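Local coordinates for pyruvate formate-lyase 2 (Archaeoglobus fulgidus, PDB 2F3O), which is a glycyl radical enzyme of the pyruvate formate-lyase family whose substrate is not established, though it probably acts as a lyase, at residues R5-L9 with D60-I64; L304-W308 with L354-T359. Residues are numbered along the deposited sequence.

Interaction 1: residues R5-L9 with D60-I64; sequences RIEKL and DSELI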
loop_
_atom_site.group_PDB
_atom_site.type_symbol
_atom_site.label_atom_id
_atom_site.label_comp_id
_atom_site.label_asym_id
_atom_site.label_seq_id
_atom_site.Cartn_x
_atom_site.Cartn_y
_atom_site.Cartn_z
ATOM N N ARG A 5 20.064 16.489 -52.996
ATOM C CA ARG A 5 19.733 17.253 -51.790
ATOM C C ARG A 5 20.643 16.987 -50.590
ATOM O O ARG A 5 20.966 17.900 -49.828
ATOM C CB ARG A 5 18.277 16.997 -51.402
ATOM C CG ARG A 5 17.764 17.910 -50.322
ATOM C CD ARG A 5 16.576 17.296 -49.663
ATOM N NE ARG A 5 15.626 16.841 -50.658
ATOM C CZ ARG A 5 14.634 17.583 -51.135
ATOM N NH1 ARG A 5 14.447 18.823 -50.699
ATOM N NH2 ARG A 5 13.822 17.072 -52.044
ATOM N N ILE A 6 21.052 15.735 -50.436
ATOM C CA ILE A 6 21.914 15.318 -49.333
ATOM C C ILE A 6 23.244 16.068 -49.327
ATOM O O ILE A 6 23.699 16.519 -48.278
ATOM C CB ILE A 6 22.127 13.792 -49.379
ATOM C CG1 ILE A 6 20.817 13.092 -49.028
ATOM C CG2 ILE A 6 23.246 13.335 -48.458
ATOM C CD1 ILE A 6 20.920 11.620 -49.024
ATOM N N GLU A 7 23.815 16.256 -50.514
ATOM C CA GLU A 7 25.080 16.968 -50.686
ATOM C C GLU A 7 25.053 18.413 -50.170
ATOM O O GLU A 7 26.046 18.897 -49.612
ATOM C CB GLU A 7 25.470 16.969 -52.166
ATOM C CG GLU A 7 26.905 16.540 -52.440
ATOM C CD GLU A 7 27.064 15.027 -52.367
ATOM O OE1 GLU A 7 28.200 14.544 -52.148
ATOM O OE2 GLU A 7 26.038 14.320 -52.521
ATOM N N LYS A 8 23.919 19.087 -50.351
ATOM C CA LYS A 8 23.752 20.460 -49.878
ATOM C C LYS A 8 23.604 20.500 -48.362
ATOM O O LYS A 8 24.063 21.438 -47.703
ATOM C CB LYS A 8 22.537 21.118 -50.536
ATOM C CG LYS A 8 22.450 20.912 -52.041
ATOM C CD LYS A 8 21.164 21.509 -52.573
ATOM C CE LYS A 8 20.575 20.658 -53.683
ATOM N NZ LYS A 8 19.085 20.592 -53.554
ATOM N N LEU A 9 22.974 19.462 -47.819
ATOM C CA LEU A 9 22.735 19.353 -46.386
ATOM C C LEU A 9 23.984 18.950 -45.582
ATOM O O LEU A 9 24.188 19.438 -44.465
ATOM C CB LEU A 9 21.606 18.360 -46.142
ATOM C CG LEU A 9 20.190 18.836 -46.422
ATOM C CD1 LEU A 9 19.280 17.644 -46.592
ATOM C CD2 LEU A 9 19.747 19.695 -45.274
ATOM N N ASP A 60 19.146 25.227 -45.632
ATOM C CA ASP A 60 19.323 24.842 -47.039
ATOM C C ASP A 60 18.675 23.507 -47.408
ATOM O O ASP A 60 19.152 22.442 -47.012
ATOM C CB ASP A 60 20.813 24.778 -47.401
ATOM C CG ASP A 60 21.402 26.148 -47.736
ATOM O OD1 ASP A 60 20.610 27.115 -47.925
ATOM O OD2 ASP A 60 22.663 26.245 -47.812
ATOM N N SER A 61 17.566 23.600 -48.136
ATOM C CA SER A 61 16.931 22.463 -48.802
ATOM C C SER A 61 16.303 21.446 -47.848
ATOM O O SER A 61 16.095 20.294 -48.225
ATOM C CB SER A 61 17.902 21.771 -49.780
ATOM O OG SER A 61 18.729 22.706 -50.473
ATOM N N GLU A 62 15.978 21.890 -46.632
ATOM C CA GLU A 62 15.427 21.013 -45.595
ATOM C C GLU A 62 13.983 20.597 -45.802
ATOM O O GLU A 62 13.170 21.365 -46.298
ATOM C CB GLU A 62 15.590 21.627 -44.207
ATOM C CG GLU A 62 16.833 21.113 -43.497
ATOM C CD GLU A 62 17.040 21.698 -42.111
ATOM O OE1 GLU A 62 18.012 21.271 -41.449
ATOM O OE2 GLU A 62 16.248 22.575 -41.688
ATOM N N LEU A 63 13.694 19.365 -45.405
ATOM C CA LEU A 63 12.362 18.797 -45.414
ATOM C C LEU A 63 11.889 18.584 -43.992
ATOM O O LEU A 63 10.686 18.500 -43.729
ATOM C CB LEU A 63 12.375 17.452 -46.115
ATOM C CG LEU A 63 12.660 17.487 -47.609
ATOM C CD1 LEU A 63 12.295 16.143 -48.213
ATOM C CD2 LEU A 63 11.880 18.603 -48.276
ATOM N N ILE A 64 12.849 18.461 -43.080
ATOM C CA ILE A 64 12.568 18.322 -41.659
ATOM C C ILE A 64 13.245 19.493 -40.945
ATOM O O ILE A 64 14.452 19.721 -41.100
ATOM C CB ILE A 64 12.978 16.920 -41.098
ATOM C CG1 ILE A 64 11.803 15.953 -41.146
ATOM C CG2 ILE A 64 13.324 16.989 -39.639
ATOM C CD1 ILE A 64 11.534 15.356 -42.468
#
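The N-terminal helix 5-11 lies here against an irregular loop that follows helix 39-53, at the periphery of the pyruvate formate-lyase-like fold. Arg5, Lys8 and Leu9, at i, i+3 and i+4, share the helix face turned to the loop, with CA atoms of Leu9 and Asp60 6.5 Å apart. Asp60 (-45/106) and Ser61 (69/23) have backbone angles near those of the central residues of a type II turn.

The polar contribution is modest: Arg5 NH1 gives Ser61 O a weak hydrogen bond, straight (169°) but long at 3.3 Å. The guanidinium's stronger partners are Asp302 and Glu231, which form salt bridges with it. Glu62, whose CB points away, has OE2 hydrogen-bonded to Leu59 N and in a salt bridge with Lys310.

Van der Waals contacts, mostly carbon against polar atoms, make up the rest. Leu63 CG lies over one guanidinium face, and its CD2 is 3.5 Å from Arg5 NH1. Lys8 CD approaches Ser61 OG at 3.4 Å. Leu9 CD2 lies 3.3 Å from Asp60 O and, carbon on carbon, 3.7 Å from Glu62 CG.

Interaction 2: residues L304-W308 with L354-T359; sequences LANLW and LMLEVT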
loop_
_atom_site.group_PDB
_atom_site.type_symbol
_atom_site.label_atom_id
_atom_site.label_comp_id
_atom_site.label_asym_id
_atom_site.label_seq_id
_atom_site.Cartn_x
_atom_site.Cartn_y
_atom_site.Cartn_z
ATOM N N LEU A 304 14.617 10.811 -44.106
ATOM C CA LEU A 304 15.413 10.174 -43.067
ATOM C C LEU A 304 16.793 10.773 -42.997
ATOM O O LEU A 304 17.327 10.959 -41.906
ATOM C CB LEU A 304 15.510 8.678 -43.317
ATOM C CG LEU A 304 14.155 7.989 -43.221
ATOM C CD1 LEU A 304 14.207 6.635 -43.885
ATOM C CD2 LEU A 304 13.695 7.896 -41.769
ATOM N N ALA A 305 17.354 11.097 -44.159
ATOM C CA ALA A 305 18.665 11.742 -44.240
ATOM C C ALA A 305 18.710 13.062 -43.480
ATOM O O ALA A 305 19.674 13.333 -42.754
ATOM C CB ALA A 305 19.073 11.954 -45.692
ATOM N N ASN A 306 17.648 13.851 -43.641
ATOM C CA ASN A 306 17.499 15.126 -42.971
ATOM C C ASN A 306 17.501 15.005 -41.449
ATOM O O ASN A 306 18.128 15.811 -40.757
ATOM C CB ASN A 306 16.190 15.745 -43.408
ATOM C CG ASN A 306 16.182 17.248 -43.279
ATOM O OD1 ASN A 306 16.758 17.843 -42.366
ATOM N ND2 ASN A 306 15.524 17.875 -44.208
ATOM N N LEU A 307 16.782 14.000 -40.948
ATOM C CA LEU A 307 16.744 13.682 -39.521
ATOM C C LEU A 307 18.138 13.307 -38.986
ATOM O O LEU A 307 18.605 13.896 -38.003
ATOM C CB LEU A 307 15.777 12.524 -39.296
ATOM C CG LEU A 307 14.902 12.388 -38.047
ATOM C CD1 LEU A 307 14.502 10.933 -37.930
ATOM C CD2 LEU A 307 15.596 12.810 -36.797
ATOM N N TRP A 308 18.783 12.336 -39.639
ATOM C CA TRP A 308 20.120 11.907 -39.257
ATOM C C TRP A 308 21.048 13.097 -39.184
ATOM O O TRP A 308 21.734 13.286 -38.181
ATOM C CB TRP A 308 20.674 10.918 -40.271
ATOM C CG TRP A 308 20.578 9.438 -39.948
ATOM C CD1 TRP A 308 21.601 8.531 -39.998
ATOM C CD2 TRP A 308 19.403 8.686 -39.590
ATOM N NE1 TRP A 308 21.148 7.277 -39.661
ATOM C CE2 TRP A 308 19.803 7.342 -39.422
ATOM C CE3 TRP A 308 18.056 9.018 -39.389
ATOM C CZ2 TRP A 308 18.912 6.342 -39.062
ATOM C CZ3 TRP A 308 17.173 8.019 -39.028
ATOM C CH2 TRP A 308 17.601 6.699 -38.871
ATOM N N LEU A 354 16.615 0.706 -45.328
ATOM C CA LEU A 354 16.705 2.118 -45.664
ATOM C C LEU A 354 17.568 2.854 -44.679
ATOM O O LEU A 354 18.460 3.590 -45.063
ATOM C CB LEU A 354 15.325 2.763 -45.654
ATOM C CG LEU A 354 14.726 3.049 -47.016
ATOM C CD1 LEU A 354 13.703 4.164 -46.865
ATOM C CD2 LEU A 354 15.830 3.430 -47.999
ATOM N N MET A 355 17.315 2.621 -43.402
ATOM C CA MET A 355 18.034 3.313 -42.365
ATOM C C MET A 355 19.515 2.966 -42.318
ATOM O O MET A 355 20.328 3.804 -41.954
ATOM C CB MET A 355 17.340 3.114 -41.030
ATOM C CG MET A 355 16.138 4.000 -40.923
ATOM S SD MET A 355 15.024 3.446 -39.658
ATOM C CE MET A 355 13.687 4.615 -39.817
ATOM N N LEU A 356 19.854 1.747 -42.729
ATOM C CA LEU A 356 21.237 1.310 -42.817
ATOM C C LEU A 356 21.922 2.061 -43.953
ATOM O O LEU A 356 23.068 2.502 -43.813
ATOM C CB LEU A 356 21.292 -0.194 -43.090
ATOM C CG LEU A 356 22.371 -1.127 -42.531
ATOM C CD1 LEU A 356 22.506 -2.297 -43.483
ATOM C CD2 LEU A 356 23.739 -0.488 -42.291
ATOM N N GLU A 357 21.205 2.205 -45.068
ATOM C CA GLU A 357 21.714 2.896 -46.259
ATOM C C GLU A 357 22.041 4.353 -46.028
ATOM O O GLU A 357 23.113 4.797 -46.409
ATOM C CB GLU A 357 20.706 2.828 -47.387
ATOM C CG GLU A 357 20.880 1.700 -48.347
ATOM C CD GLU A 357 20.191 2.020 -49.657
ATOM O OE1 GLU A 357 19.174 1.353 -49.966
ATOM O OE2 GLU A 357 20.644 2.972 -50.350
ATOM N N VAL A 358 21.111 5.091 -45.421
ATOM C CA VAL A 358 21.339 6.497 -45.095
ATOM C C VAL A 358 22.487 6.629 -44.096
ATOM O O VAL A 358 23.314 7.533 -44.214
ATOM C CB VAL A 358 20.038 7.236 -44.653
ATOM C CG1 VAL A 358 19.210 6.374 -43.827
ATOM C CG2 VAL A 358 20.326 8.485 -43.870
ATOM N N THR A 359 22.590 5.682 -43.170
ATOM C CA THR A 359 23.715 5.653 -42.248
ATOM C C THR A 359 25.036 5.465 -42.989
ATOM O O THR A 359 26.007 6.171 -42.712
ATOM C CB THR A 359 23.553 4.547 -41.184
ATOM O OG1 THR A 359 22.388 4.812 -40.396
ATOM C CG2 THR A 359 24.773 4.498 -40.281
#
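Helix 350-362 is the crossover of a beta-alpha-beta unit joining the adjacent parallel strands 334-338 and 368-373, and helix 297-310 packs across it in a buried interface. Trp308 is the largest contributor, with 89 Å² covered. Its NE1 donates a hydrogen bond to Thr359 OG1 at 2.9 Å (N-H...O angle 150°), and this hydroxyl in turn donates to Met355 O, 2.8 Å from OG1, one turn back in its own helix. The indole face receives a CH-pi contact: Val358 CG2 stands 4.2 Å from the centroid of the five-membered ring, 16° off its normal. Met355 makes an oblique Met-aromatic contact, with SD 5.5 Å from the six-membered ring centroid and CG 3.7 Å from Trp308 CH2.

The segment axes approach to 10.0 Å and cross at -55°, consistent with ridges-into-grooves packing of i, i+4 ridges: Leu304 and Trp308 on one helix, Leu354 and Val358 on the other. The closest backbones belong to Ala305 and Val358 (CA-CA 5.9 Å), where the small alanine lets Val358 CG2 come within 3.7 Å of Ala305 CA. Leu304 extends the apolar seam, its CD1 3.9 Å from Leu354 CD1 and its CD2 3.8 Å from Met355 CE.

In the fold
Helix 297-310 forms one side of interaction 2 and borders interaction 1. In interaction 2 it packs on helix 350-362; towards interaction 1 it presents Ala305, whose CB lies 3.8 Å from Ile6 CD1, and Asn306, which touches Glu62 and Leu63. Ile6 also reaches Arg361 and Leu362 of helix 350-362, so the N-terminal helix rests on both helices of interaction 2. The centres of the two contacts are about 13 Å apart, but that of 5-9/60-64 lies about 27 Å from the chain's centre and that of 304-308/354-359 about 20 Å. Buried areas are similar (313 and 348 Å²), yet the outer contact mixes exposed and buried residues with ionic links beyond its segments, whereas all seven touching residues of the inner one are buried and mainly apolar.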